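Local coordinates for protein AcrH (Aeromonas hydrophila, PDB 3WXX) that binds the translocator AopB as its type III secretion chaperone and probably keeps it ready for secretion and translocon assembly, at residues A[44-49]-A[64-69]; A[56-61]-A[87-92]; A[78-83]-A[98-103]; A[92-97]-A[122-127]; A[112-117]-A[143-148]. The protein carries 1 engineered substitution. One frame throughout, in Å; residues are numbered along the deposited sequence.

Contact 1: A[44-49]-A[64-69]; sequences EAHKIF and LGLGAC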
# COMPACT_ATOMS: atom_id res chain seq x y z
N GLU A 44 5.29 8.33 15.11
CA GLU A 44 4.21 7.67 15.81
C GLU A 44 2.98 7.58 14.90
O GLU A 44 2.28 6.56 14.89
CB GLU A 44 3.90 8.43 17.11
CG GLU A 44 2.76 7.87 17.98
CD GLU A 44 3.05 6.50 18.58
OE1 GLU A 44 4.22 6.02 18.55
OE2 GLU A 44 2.07 5.90 19.08
N ALA A 45 2.71 8.65 14.15
CA ALA A 45 1.61 8.64 13.17
C ALA A 45 1.86 7.56 12.11
O ALA A 45 0.94 6.80 11.77
CB ALA A 45 1.44 10.00 12.52
N HIS A 46 3.10 7.47 11.62
CA HIS A 46 3.45 6.40 10.70
C HIS A 46 3.06 5.02 11.23
O HIS A 46 2.44 4.25 10.52
CB HIS A 46 4.92 6.44 10.35
CG HIS A 46 5.31 5.46 9.29
ND1 HIS A 46 6.03 4.32 9.57
CD2 HIS A 46 5.04 5.41 7.97
CE1 HIS A 46 6.20 3.63 8.46
NE2 HIS A 46 5.62 4.28 7.47
N LYS A 47 3.38 4.72 12.48
CA LYS A 47 3.05 3.42 13.06
C LYS A 47 1.55 3.18 13.09
O LYS A 47 1.10 2.04 12.88
CB LYS A 47 3.61 3.29 14.48
CG LYS A 47 5.12 3.04 14.52
CD LYS A 47 5.72 3.36 15.89
CE LYS A 47 7.19 3.76 15.79
NZ LYS A 47 7.55 4.74 16.86
N ILE A 48 0.79 4.22 13.36
CA ILE A 48 -0.67 4.12 13.38
C ILE A 48 -1.20 3.82 11.99
O ILE A 48 -1.92 2.83 11.77
CB ILE A 48 -1.33 5.37 13.99
CG1 ILE A 48 -1.01 5.45 15.48
CG2 ILE A 48 -2.85 5.36 13.83
CD1 ILE A 48 -1.17 6.83 16.04
N PHE A 49 -0.79 4.61 11.02
CA PHE A 49 -1.20 4.33 9.65
C PHE A 49 -0.77 2.94 9.14
O PHE A 49 -1.50 2.31 8.36
CB PHE A 49 -0.81 5.46 8.72
CG PHE A 49 -1.70 6.65 8.88
CD1 PHE A 49 -2.99 6.60 8.39
CD2 PHE A 49 -1.28 7.77 9.53
CE1 PHE A 49 -3.85 7.66 8.56
CE2 PHE A 49 -2.13 8.84 9.70
CZ PHE A 49 -3.42 8.78 9.22
N LEU A 64 -2.96 7.35 2.10
CA LEU A 64 -2.59 8.75 2.04
C LEU A 64 -1.84 9.12 3.33
O LEU A 64 -0.77 9.74 3.30
CB LEU A 64 -3.85 9.62 1.85
CG LEU A 64 -3.53 11.10 1.74
CD1 LEU A 64 -2.74 11.41 0.49
CD2 LEU A 64 -4.82 11.88 1.73
N GLY A 65 -2.41 8.74 4.48
CA GLY A 65 -1.79 9.05 5.77
C GLY A 65 -0.41 8.42 5.90
O GLY A 65 0.59 9.10 6.20
N LEU A 66 -0.35 7.14 5.58
CA LEU A 66 0.93 6.45 5.59
C LEU A 66 1.96 7.25 4.80
O LEU A 66 3.11 7.45 5.23
CB LEU A 66 0.80 5.03 5.03
CG LEU A 66 2.03 4.12 5.14
CD1 LEU A 66 2.37 3.75 6.59
CD2 LEU A 66 1.78 2.85 4.35
N GLY A 67 1.54 7.69 3.61
CA GLY A 67 2.47 8.37 2.70
C GLY A 67 2.88 9.72 3.19
O GLY A 67 4.03 10.10 3.04
N ALA A 68 1.93 10.44 3.78
CA ALA A 68 2.23 11.73 4.33
C ALA A 68 3.22 11.61 5.50
O ALA A 68 4.12 12.42 5.60
CB ALA A 68 0.96 12.40 4.77
N CYS A 69 3.06 10.64 6.39
CA CYS A 69 4.04 10.44 7.46
C CYS A 69 5.43 10.18 6.90
O CYS A 69 6.41 10.75 7.36
CB CYS A 69 3.65 9.27 8.35
SG CYS A 69 2.13 9.58 9.26
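The Phe-49 ring lies with one face on the backbone of Gly-65, whose CA sits 3.6 Å from the ring centroid and only 6° off the ring normal, a CH-pi contact. The contact joins helices 42-55 and 60-72, an antiparallel pair in the all-helical, tetratricopeptide-type solenoid expected of this chaperone family; the segment axes run at 154° and 8.5 Å at closest. Gly-65 has no side chain, and the ring can therefore come down on the main chain itself. Phe-49 CG stands anti to the carbonyl carbon (chi1 -76°), which swings the ring from CB onto Gly-65, while CB of Phe-49 rests 4.0 Å from Leu-66 CB. Cys-69 SG meets the ring obliquely, 5.0 Å from its centroid, a sulfur-aromatic contact. One turn earlier, the His-46 ring has Cys-69 CB and the carbonyl oxygen of Leu-66 at its edge. The CD1 branch of Leu-66 approaches the same ring obliquely, 3.4 Å from His-46 NE2. Beyond the pair, His-46 packs on Met-160 of the AopB chain, and Glu-44 forms a salt bridge with Arg-29 of AopB. The thiol of Cys-69 is tucked against helix 42-55, its SG lying 3.4 Å from Ala-45 CB.

Contact 2: A[56-61]-A[87-92]; sequences DHYEAR and AMMDLQ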
# COMPACT_ATOMS: atom_id res chain seq x y z
N ASP A 56 -7.42 -2.49 7.06
CA ASP A 56 -8.23 -2.39 5.87
C ASP A 56 -7.33 -1.96 4.70
O ASP A 56 -6.98 -0.79 4.58
CB ASP A 56 -9.39 -1.42 6.08
CG ASP A 56 -10.35 -1.30 4.87
OD1 ASP A 56 -10.00 -1.63 3.72
OD2 ASP A 56 -11.47 -0.81 5.08
N HIS A 57 -6.98 -2.89 3.83
CA HIS A 57 -5.97 -2.64 2.85
C HIS A 57 -6.57 -2.15 1.55
O HIS A 57 -5.92 -2.20 0.49
CB HIS A 57 -5.06 -3.87 2.66
CG HIS A 57 -5.76 -5.09 2.10
ND1 HIS A 57 -6.39 -6.02 2.89
CD2 HIS A 57 -5.87 -5.55 0.84
CE1 HIS A 57 -6.86 -7.00 2.14
NE2 HIS A 57 -6.54 -6.75 0.89
N TYR A 58 -7.82 -1.70 1.64
CA TYR A 58 -8.52 -1.04 0.52
C TYR A 58 -8.84 0.45 0.75
O TYR A 58 -9.20 1.10 -0.19
CB TYR A 58 -9.78 -1.80 0.10
CG TYR A 58 -9.54 -3.26 -0.29
CD1 TYR A 58 -9.12 -3.63 -1.57
CD2 TYR A 58 -9.76 -4.28 0.64
CE1 TYR A 58 -8.90 -4.99 -1.91
CE2 TYR A 58 -9.57 -5.61 0.33
CZ TYR A 58 -9.13 -5.98 -0.94
OH TYR A 58 -8.94 -7.33 -1.15
N GLU A 59 -8.62 0.99 1.96
CA GLU A 59 -8.83 2.44 2.24
C GLU A 59 -7.70 3.33 1.74
O GLU A 59 -6.65 3.41 2.39
CB GLU A 59 -8.88 2.73 3.74
CG GLU A 59 -10.23 2.63 4.38
CD GLU A 59 -11.24 3.55 3.79
OE1 GLU A 59 -11.26 4.71 4.19
OE2 GLU A 59 -12.03 3.10 2.95
N ALA A 60 -7.92 4.04 0.64
CA ALA A 60 -6.92 4.97 0.15
C ALA A 60 -6.45 5.93 1.20
O ALA A 60 -5.27 6.29 1.21
CB ALA A 60 -7.47 5.75 -1.02
N ARG A 61 -7.32 6.40 2.08
CA ARG A 61 -6.89 7.48 2.99
C ARG A 61 -5.92 6.99 4.06
O ARG A 61 -5.01 7.73 4.44
CB ARG A 61 -8.07 8.22 3.59
CG ARG A 61 -8.71 7.55 4.76
CD ARG A 61 -10.08 8.12 5.07
NE ARG A 61 -10.89 7.06 5.66
CZ ARG A 61 -11.41 7.04 6.89
NH1 ARG A 61 -11.28 8.08 7.70
NH2 ARG A 61 -12.09 5.98 7.28
N ALA A 87 -3.44 5.56 -4.84
CA ALA A 87 -4.04 5.93 -6.14
C ALA A 87 -4.84 4.80 -6.77
O ALA A 87 -5.92 5.01 -7.28
CB ALA A 87 -2.97 6.41 -7.15
N MSE A 88 -4.30 3.59 -6.71
CA MSE A 88 -4.94 2.42 -7.30
C MSE A 88 -6.23 2.15 -6.59
O MSE A 88 -7.12 1.56 -7.14
CB MSE A 88 -4.04 1.18 -7.22
CG MSE A 88 -2.71 1.31 -7.95
SE MSE A 88 -1.51 -0.18 -7.46
CE MSE A 88 -2.87 -1.56 -7.00
N MSE A 89 -6.35 2.59 -5.35
CA MSE A 89 -7.60 2.39 -4.62
C MSE A 89 -8.54 3.56 -4.75
O MSE A 89 -9.67 3.51 -4.29
CB MSE A 89 -7.33 2.18 -3.12
CG MSE A 89 -6.45 0.98 -2.82
SE MSE A 89 -7.39 -0.68 -3.33
CE MSE A 89 -6.64 -1.06 -5.10
N ASP A 90 -8.06 4.65 -5.35
CA ASP A 90 -8.88 5.80 -5.58
C ASP A 90 -8.26 6.60 -6.71
O ASP A 90 -7.49 7.55 -6.50
CB ASP A 90 -8.99 6.63 -4.31
CG ASP A 90 -9.94 7.80 -4.45
OD1 ASP A 90 -10.38 8.06 -5.60
OD2 ASP A 90 -10.26 8.43 -3.41
N LEU A 91 -8.65 6.22 -7.93
CA LEU A 91 -8.03 6.72 -9.15
C LEU A 91 -8.40 8.16 -9.47
O LEU A 91 -7.77 8.80 -10.30
CB LEU A 91 -8.42 5.83 -10.30
CG LEU A 91 -7.86 4.41 -10.25
CD1 LEU A 91 -8.59 3.49 -11.21
CD2 LEU A 91 -6.37 4.39 -10.58
N GLN A 92 -9.40 8.69 -8.77
CA GLN A 92 -9.85 10.04 -9.03
C GLN A 92 -9.27 11.04 -8.06
O GLN A 92 -9.51 12.24 -8.20
CB GLN A 92 -11.37 10.08 -9.02
CG GLN A 92 -12.03 9.05 -9.94
CD GLN A 92 -11.31 8.85 -11.29
OE1 GLN A 92 -10.71 9.78 -11.86
NE2 GLN A 92 -11.38 7.63 -11.83
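Selenomethionine Met-89 and Tyr-58 meet through selenium and ring edge: Met-89 SE lies 5.2 Å from the Tyr-58 centroid, 75° off the ring normal, as a Met-aromatic contact. The ring atom nearest the selenium is Tyr-58 CD1, 3.8 Å from Met-89 SE. The Met-89 chain bends at both chi2 and chi3, which brings the selenium obliquely across to the ring edge, and Met-89 CB rests 3.6 Å from Tyr-58 O. Beside this, the methyl of Ala-60 points at the end of helix 76-89 and touches Asp-90 CB at 3.7 Å. A second shell sets the loop. Asp-56 OD1 accepts from Tyr-58 N (3.0 Å, N-H...O 152°) in an Asx turn, and His-57 CD2 lies over the rim of one tyrosine face. At the N-cap position of helix 60-72, Glu-59 receives Arg-61 NE on OE1 in a nearly straight salt bridge (2.8 Å, 173°). Further out, Tyr-58 O is hydrogen-bonded to Lys-100 NZ of the AopB chain and His-57 O to Tyr-85 OH. The loop belongs to a metal site: Tyr-58, with Leu-9 and Gly-13, binds magnesium in a crystal structure of this protein, although no ion is bound to this chain here.

Contact 3: A[78-83]-A[98-103]; sequences LAIDSY and FHAAEC. Engineered in segment 98-103: His-99 (natural residue Arg).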
# COMPACT_ATOMS: atom_id res chain seq x y z
N LEU A 78 9.71 5.51 -0.11
CA LEU A 78 8.70 4.70 0.55
C LEU A 78 7.35 5.38 0.53
O LEU A 78 6.32 4.73 0.51
CB LEU A 78 9.10 4.42 2.00
CG LEU A 78 10.37 3.59 2.29
CD1 LEU A 78 10.38 3.07 3.72
CD2 LEU A 78 10.54 2.43 1.32
N ALA A 79 7.35 6.71 0.55
CA ALA A 79 6.13 7.48 0.44
C ALA A 79 5.48 7.32 -0.93
O ALA A 79 4.26 7.15 -1.04
CB ALA A 79 6.43 8.93 0.71
N ILE A 80 6.30 7.36 -1.99
CA ILE A 80 5.80 7.12 -3.37
C ILE A 80 5.12 5.78 -3.49
O ILE A 80 4.09 5.66 -4.13
CB ILE A 80 6.90 7.19 -4.39
CG1 ILE A 80 7.45 8.62 -4.48
CG2 ILE A 80 6.38 6.82 -5.75
CD1 ILE A 80 8.91 8.73 -4.85
N ASP A 81 5.68 4.78 -2.82
CA ASP A 81 5.08 3.43 -2.82
C ASP A 81 3.67 3.48 -2.23
O ASP A 81 2.78 2.90 -2.76
CB ASP A 81 5.90 2.45 -1.96
CG ASP A 81 7.25 2.10 -2.54
OD1 ASP A 81 7.49 2.15 -3.78
OD2 ASP A 81 8.08 1.72 -1.69
N SER A 82 3.49 4.15 -1.10
CA SER A 82 2.18 4.27 -0.45
C SER A 82 1.18 5.16 -1.24
O SER A 82 0.00 4.82 -1.41
CB SER A 82 2.34 4.85 0.96
OG SER A 82 1.14 4.63 1.66
N TYR A 83 1.67 6.28 -1.74
CA TYR A 83 0.87 7.11 -2.61
C TYR A 83 0.45 6.36 -3.90
O TYR A 83 -0.71 6.48 -4.35
CB TYR A 83 1.64 8.38 -2.97
CG TYR A 83 1.88 9.32 -1.83
CD1 TYR A 83 0.99 9.42 -0.77
CD2 TYR A 83 2.99 10.15 -1.83
CE1 TYR A 83 1.20 10.32 0.27
CE2 TYR A 83 3.21 11.05 -0.79
CZ TYR A 83 2.29 11.13 0.26
OH TYR A 83 2.47 12.01 1.29
N PHE A 98 0.05 14.07 -6.79
CA PHE A 98 0.64 15.36 -6.43
C PHE A 98 1.77 15.12 -5.43
O PHE A 98 2.91 15.43 -5.70
CB PHE A 98 -0.41 16.36 -5.91
CG PHE A 98 0.17 17.67 -5.52
CD1 PHE A 98 0.43 18.64 -6.47
CD2 PHE A 98 0.51 17.93 -4.20
CE1 PHE A 98 0.98 19.86 -6.13
CE2 PHE A 98 1.08 19.14 -3.84
CZ PHE A 98 1.32 20.10 -4.82
N HIS A 99 1.46 14.52 -4.30
CA HIS A 99 2.49 14.38 -3.27
C HIS A 99 3.56 13.37 -3.67
O HIS A 99 4.69 13.46 -3.25
CB HIS A 99 1.87 14.05 -1.92
CG HIS A 99 0.97 15.13 -1.42
ND1 HIS A 99 1.42 16.40 -1.19
CD2 HIS A 99 -0.34 15.13 -1.10
CE1 HIS A 99 0.43 17.14 -0.71
NE2 HIS A 99 -0.65 16.39 -0.66
N ALA A 100 3.19 12.43 -4.51
CA ALA A 100 4.21 11.55 -5.07
C ALA A 100 5.16 12.32 -5.96
O ALA A 100 6.33 12.01 -6.00
CB ALA A 100 3.57 10.39 -5.85
N ALA A 101 4.64 13.27 -6.72
CA ALA A 101 5.49 14.11 -7.58
C ALA A 101 6.47 14.92 -6.75
O ALA A 101 7.63 15.04 -7.10
CB ALA A 101 4.62 15.01 -8.46
N GLU A 102 6.00 15.51 -5.66
CA GLU A 102 6.84 16.28 -4.77
C GLU A 102 7.98 15.42 -4.32
O GLU A 102 9.13 15.83 -4.38
CB GLU A 102 6.10 16.73 -3.52
CG GLU A 102 5.00 17.75 -3.75
CD GLU A 102 4.42 18.25 -2.43
OE1 GLU A 102 4.30 17.44 -1.48
OE2 GLU A 102 4.05 19.46 -2.36
N CYS A 103 7.64 14.22 -3.89
CA CYS A 103 8.63 13.24 -3.47
C CYS A 103 9.60 12.92 -4.61
O CYS A 103 10.81 12.94 -4.43
CB CYS A 103 7.93 11.99 -2.97
SG CYS A 103 7.09 12.23 -1.38
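Tyr-83, set against His-99 and Ala-100, makes this a buried helix-helix contact near the middle of the chain. Helices 76-89 and 95-106 follow each other and run antiparallel, their segment axes at 162° and 9.0 Å at closest. Tyr-83 spans the interface: its CB meets Ala-100 CB at 4.0 Å, and farther along the ring CE2 lies 3.5 Å from CB of His-99, an engineered residue. Cys-103 SG comes to the ring edge, 5.4 Å from the Tyr-83 centroid and 81° off its normal. Ile-80 contributes its CG1 branch, which reaches Cys-103 CB at 3.7 Å. The imidazole of His-99 is held within its own helix, where ND1 donates to Glu-102 OE1 (3.1 Å, 173°) in the ring plane but from above the carboxylate plane; Phe-98 CD2 covers one imidazole face off-centre. Gln-71 of helix 60-72 is hydrogen-bonded to Tyr-83 OH through OE1 and to Glu-102 OE1 through NE2, tying a third helix to the pair. Ala-100 also packs on Trp-123 of the AopB chain. Consecutive helices pack antiparallel here, as in a tetratricopeptide-type helical array.

Contact 4: A[92-97]-A[122-127]; sequences QEPRFP and LLAAAK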
# COMPACT_ATOMS: atom_id res chain seq x y z
N GLN A 92 -9.40 8.69 -8.77
CA GLN A 92 -9.85 10.04 -9.03
C GLN A 92 -9.27 11.04 -8.06
O GLN A 92 -9.51 12.24 -8.20
CB GLN A 92 -11.37 10.08 -9.02
CG GLN A 92 -12.03 9.05 -9.94
CD GLN A 92 -11.31 8.85 -11.29
OE1 GLN A 92 -10.71 9.78 -11.86
NE2 GLN A 92 -11.38 7.63 -11.83
N GLU A 93 -8.47 10.57 -7.09
CA GLU A 93 -7.93 11.43 -6.03
C GLU A 93 -6.61 12.05 -6.45
O GLU A 93 -5.63 11.35 -6.66
CB GLU A 93 -7.76 10.65 -4.73
CG GLU A 93 -7.00 11.37 -3.67
CD GLU A 93 -7.59 12.73 -3.33
OE1 GLU A 93 -6.96 13.75 -3.60
OE2 GLU A 93 -8.69 12.79 -2.77
N PRO A 94 -6.57 13.39 -6.57
CA PRO A 94 -5.36 14.03 -7.10
C PRO A 94 -4.22 14.14 -6.12
O PRO A 94 -3.05 14.26 -6.53
CB PRO A 94 -5.85 15.42 -7.50
CG PRO A 94 -7.04 15.67 -6.62
CD PRO A 94 -7.70 14.33 -6.46
N ARG A 95 -4.53 14.17 -4.83
CA ARG A 95 -3.46 14.27 -3.81
C ARG A 95 -2.36 13.20 -3.96
O ARG A 95 -1.18 13.48 -3.68
CB ARG A 95 -4.06 14.24 -2.40
CG ARG A 95 -4.40 15.62 -1.88
CD ARG A 95 -5.22 15.53 -0.61
NE ARG A 95 -6.56 15.00 -0.89
CZ ARG A 95 -7.52 14.78 0.01
NH1 ARG A 95 -7.33 15.06 1.32
NH2 ARG A 95 -8.67 14.28 -0.41
N PHE A 96 -2.74 12.01 -4.43
CA PHE A 96 -1.78 10.95 -4.59
C PHE A 96 -0.69 11.29 -5.60
O PHE A 96 0.46 11.34 -5.22
CB PHE A 96 -2.48 9.61 -4.88
CG PHE A 96 -3.23 9.04 -3.69
CD1 PHE A 96 -2.55 8.69 -2.53
CD2 PHE A 96 -4.60 8.89 -3.72
CE1 PHE A 96 -3.24 8.21 -1.42
CE2 PHE A 96 -5.29 8.39 -2.63
CZ PHE A 96 -4.61 8.05 -1.48
N PRO A 97 -1.03 11.53 -6.89
CA PRO A 97 0.03 11.90 -7.84
C PRO A 97 0.77 13.18 -7.46
O PRO A 97 1.99 13.37 -7.78
CB PRO A 97 -0.71 12.10 -9.17
CG PRO A 97 -2.15 12.18 -8.81
CD PRO A 97 -2.34 11.41 -7.54
N LEU A 122 -4.89 17.37 -13.91
CA LEU A 122 -6.08 16.88 -14.58
C LEU A 122 -7.16 16.51 -13.57
O LEU A 122 -8.31 16.92 -13.69
CB LEU A 122 -5.74 15.67 -15.46
CG LEU A 122 -4.76 15.94 -16.61
CD1 LEU A 122 -4.32 14.64 -17.29
CD2 LEU A 122 -5.39 16.88 -17.62
N LEU A 123 -6.79 15.69 -12.59
CA LEU A 123 -7.77 15.15 -11.65
C LEU A 123 -8.33 16.23 -10.74
O LEU A 123 -9.52 16.21 -10.41
CB LEU A 123 -7.12 14.06 -10.78
CG LEU A 123 -6.69 12.79 -11.51
CD1 LEU A 123 -5.78 11.95 -10.59
CD2 LEU A 123 -7.91 12.00 -11.93
N ALA A 124 -7.48 17.16 -10.35
CA ALA A 124 -7.91 18.28 -9.54
C ALA A 124 -8.80 19.26 -10.34
O ALA A 124 -9.72 19.85 -9.77
CB ALA A 124 -6.71 19.02 -8.96
N ALA A 125 -8.49 19.44 -11.63
CA ALA A 125 -9.29 20.29 -12.50
C ALA A 125 -10.71 19.76 -12.50
O ALA A 125 -11.62 20.47 -12.07
CB ALA A 125 -8.74 20.32 -13.91
N ALA A 126 -10.88 18.51 -12.91
CA ALA A 126 -12.21 17.90 -12.98
C ALA A 126 -13.13 18.19 -11.78
O ALA A 126 -14.34 18.28 -11.97
CB ALA A 126 -12.10 16.40 -13.20
N LYS A 127 -12.60 18.33 -10.57
CA LYS A 127 -13.42 18.69 -9.40
C LYS A 127 -13.24 20.18 -9.01
O LYS A 127 -12.14 20.59 -8.64
CB LYS A 127 -13.06 17.77 -8.23
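Leu-123 reaches from helix 110-126 to the turn that opens helix 95-106, and from CB onward each of its branches meets that turn. The contact closes one end of an antiparallel helix hairpin, consistent with a tetratricopeptide-type array, where the C-terminal end of one helix covers the N-terminal end of its predecessor. Leu-123 CB lies 3.8 Å from Pro-94 CB. CG stands anti to the carbonyl carbon (chi1 -66°), which carries the two methyls outward over 92-97. Leu-123 CD1 meets both Glu-93 O and Pro-97 CG, the latter at 4.0 Å, and Leu-123 CD2 touches Gln-92 OE1 at 3.6 Å, the glutamine chain crossing the leucine at about a right angle. Pro-94 also rests on the next residue of the helix, its CB 4.0 Å from Ala-124 CB. Outside the pair, Arg-95 NH1 is hydrogen-bonded to Val-5 O of the AopB chain, and Pro-97 packs on Trp-123 of AopB. Glu-93, before the turn into helix 95-106, makes a capping bond: its OE1 takes Arg-95 N at 2.8 Å through the anti lone pair and Arg-95 NE at 3.0 Å from above the carboxylate plane, while OE2 forms a salt bridge with Arg-95 NH2 at 2.8 Å.

Contact 5: A[112-117]-A[143-148]; sequences GAESGF and VVKTKK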
# COMPACT_ATOMS: atom_id res chain seq x y z
N GLY A 112 9.22 11.46 -13.81
CA GLY A 112 8.08 10.97 -13.02
C GLY A 112 7.42 12.04 -12.17
O GLY A 112 6.20 12.08 -12.06
N ALA A 113 8.23 12.93 -11.60
CA ALA A 113 7.68 14.16 -11.03
C ALA A 113 6.73 14.82 -12.05
O ALA A 113 5.65 15.21 -11.69
CB ALA A 113 8.79 15.13 -10.62
N GLU A 114 7.14 14.90 -13.30
CA GLU A 114 6.31 15.53 -14.32
C GLU A 114 4.98 14.82 -14.47
O GLU A 114 3.91 15.46 -14.53
CB GLU A 114 7.00 15.61 -15.68
CG GLU A 114 6.13 16.33 -16.71
CD GLU A 114 6.73 16.38 -18.11
OE1 GLU A 114 7.97 16.39 -18.24
OE2 GLU A 114 5.94 16.44 -19.07
N SER A 115 5.06 13.51 -14.52
CA SER A 115 3.89 12.69 -14.69
C SER A 115 2.90 12.85 -13.54
O SER A 115 1.67 12.88 -13.73
CB SER A 115 4.30 11.23 -14.79
OG SER A 115 3.14 10.43 -14.93
N GLY A 116 3.46 12.97 -12.34
CA GLY A 116 2.68 13.16 -11.13
C GLY A 116 1.96 14.47 -11.11
O GLY A 116 0.75 14.49 -10.92
N PHE A 117 2.71 15.57 -11.30
CA PHE A 117 2.13 16.91 -11.30
C PHE A 117 1.12 17.06 -12.42
O PHE A 117 0.08 17.71 -12.24
CB PHE A 117 3.19 17.98 -11.37
CG PHE A 117 3.94 18.17 -10.08
CD1 PHE A 117 3.26 18.30 -8.89
CD2 PHE A 117 5.31 18.21 -10.07
CE1 PHE A 117 3.95 18.41 -7.71
CE2 PHE A 117 6.01 18.32 -8.90
CZ PHE A 117 5.34 18.43 -7.71
N VAL A 143 7.67 24.16 -13.12
CA VAL A 143 8.93 24.14 -12.42
C VAL A 143 9.70 22.91 -12.83
O VAL A 143 10.92 22.94 -12.96
CB VAL A 143 8.69 24.14 -10.90
CG1 VAL A 143 9.95 23.82 -10.12
CG2 VAL A 143 8.15 25.51 -10.49
N VAL A 144 8.99 21.80 -12.99
CA VAL A 144 9.63 20.54 -13.29
C VAL A 144 10.06 20.54 -14.73
O VAL A 144 11.20 20.24 -15.00
CB VAL A 144 8.71 19.35 -12.95
CG1 VAL A 144 9.17 18.08 -13.65
CG2 VAL A 144 8.70 19.16 -11.45
N LYS A 145 9.14 20.84 -15.66
CA LYS A 145 9.48 20.94 -17.09
C LYS A 145 10.70 21.83 -17.31
O LYS A 145 11.55 21.50 -18.10
CB LYS A 145 8.30 21.47 -17.91
CG LYS A 145 7.27 20.39 -18.23
CD LYS A 145 5.89 20.95 -18.53
CE LYS A 145 5.85 21.79 -19.80
NZ LYS A 145 4.45 21.90 -20.29
N THR A 146 10.81 22.92 -16.58
CA THR A 146 11.90 23.85 -16.77
C THR A 146 13.21 23.33 -16.13
O THR A 146 14.26 23.46 -16.71
CB THR A 146 11.44 25.28 -16.31
OG1 THR A 146 10.55 25.82 -17.30
CG2 THR A 146 12.57 26.22 -16.13
N LYS A 147 13.12 22.73 -14.95
CA LYS A 147 14.27 22.09 -14.29
C LYS A 147 14.77 20.92 -15.16
O LYS A 147 15.96 20.62 -15.22
CB LYS A 147 13.83 21.62 -12.89
CG LYS A 147 14.93 21.29 -11.89
CD LYS A 147 14.48 21.51 -10.44
CE LYS A 147 15.10 22.77 -9.81
NZ LYS A 147 14.38 23.28 -8.60
N LYS A 148 13.82 20.30 -15.87
CA LYS A 148 14.08 19.19 -16.80
C LYS A 148 14.91 19.71 -17.98
O LYS A 148 15.95 19.14 -18.26
CB LYS A 148 12.75 18.56 -17.28
CG LYS A 148 12.79 17.38 -18.25
CD LYS A 148 14.00 16.45 -18.09
CE LYS A 148 13.99 15.24 -19.00
NZ LYS A 148 15.32 14.55 -18.98
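Helices 110-126 and 131-149 run antiparallel where Glu-114 and Val-144 face each other, the segment axes inclined at 161° with a closest approach of 9.4 Å and the two CA atoms, of Glu-114 and Val-144, 6.1 Å apart. Val-144 carries the contact, and its two methyls divide the work. With chi1 at 162°, CG1 is anti to the backbone N and CG2 anti to the carbonyl carbon. CG2 therefore faces Ala-113 and Phe-117: Val-144 CG2 lies 4.1 Å from Ala-113 CB and 3.8 Å from Phe-117 CD2, meeting the phenyl ring at its edge with the side chains crossing at about a right angle. Val-144 CG1 sits instead against the main chain and base of Glu-114, 3.9 Å from Glu-114 CB. At the more open flank, the extended chain of Glu-114 passes obliquely over Lys-145, with Glu-114 CD 4.0 Å from Lys-145 CG. Their charged ends stay apart, OE2 of Glu-114 lying 5.8 Å from NZ of Lys-145, so any attraction is probably modest. Inward, the Phe-117 ring meets that of Phe-98 on helix 95-106 with planes at about 70°, while Ser-115 OG bonds to Lys-119 O of the AopB chain. A C-terminal helix packed antiparallel on helix 110-126 and touching helix 95-106 is consistent with the end of a tetratricopeptide-type solenoid.

The contacts follow the solenoid from helix 42-55 to helix 131-149, each joining helices successive in sequence. Contacts 1 and 2 share helix 60-72, contacts 2 and 3 helix 76-89, contacts 3 and 4 helix 95-106, and contacts 4 and 5 helix 110-126; each such pair interleaves along the chain. Consecutive centres lie about 14, 14, 14 and 16 Å apart, whereas contacts 1 and 5 are 26 Å apart on opposite sides of the chain's centre. Tyr-83 of contact 3 links to contact 1, its OH 3.0 Å from Gly-67 O, a probable hydrogen bond. Every contact has AopB beside it, consistent with one continuous chaperone scaffold holding its translocator.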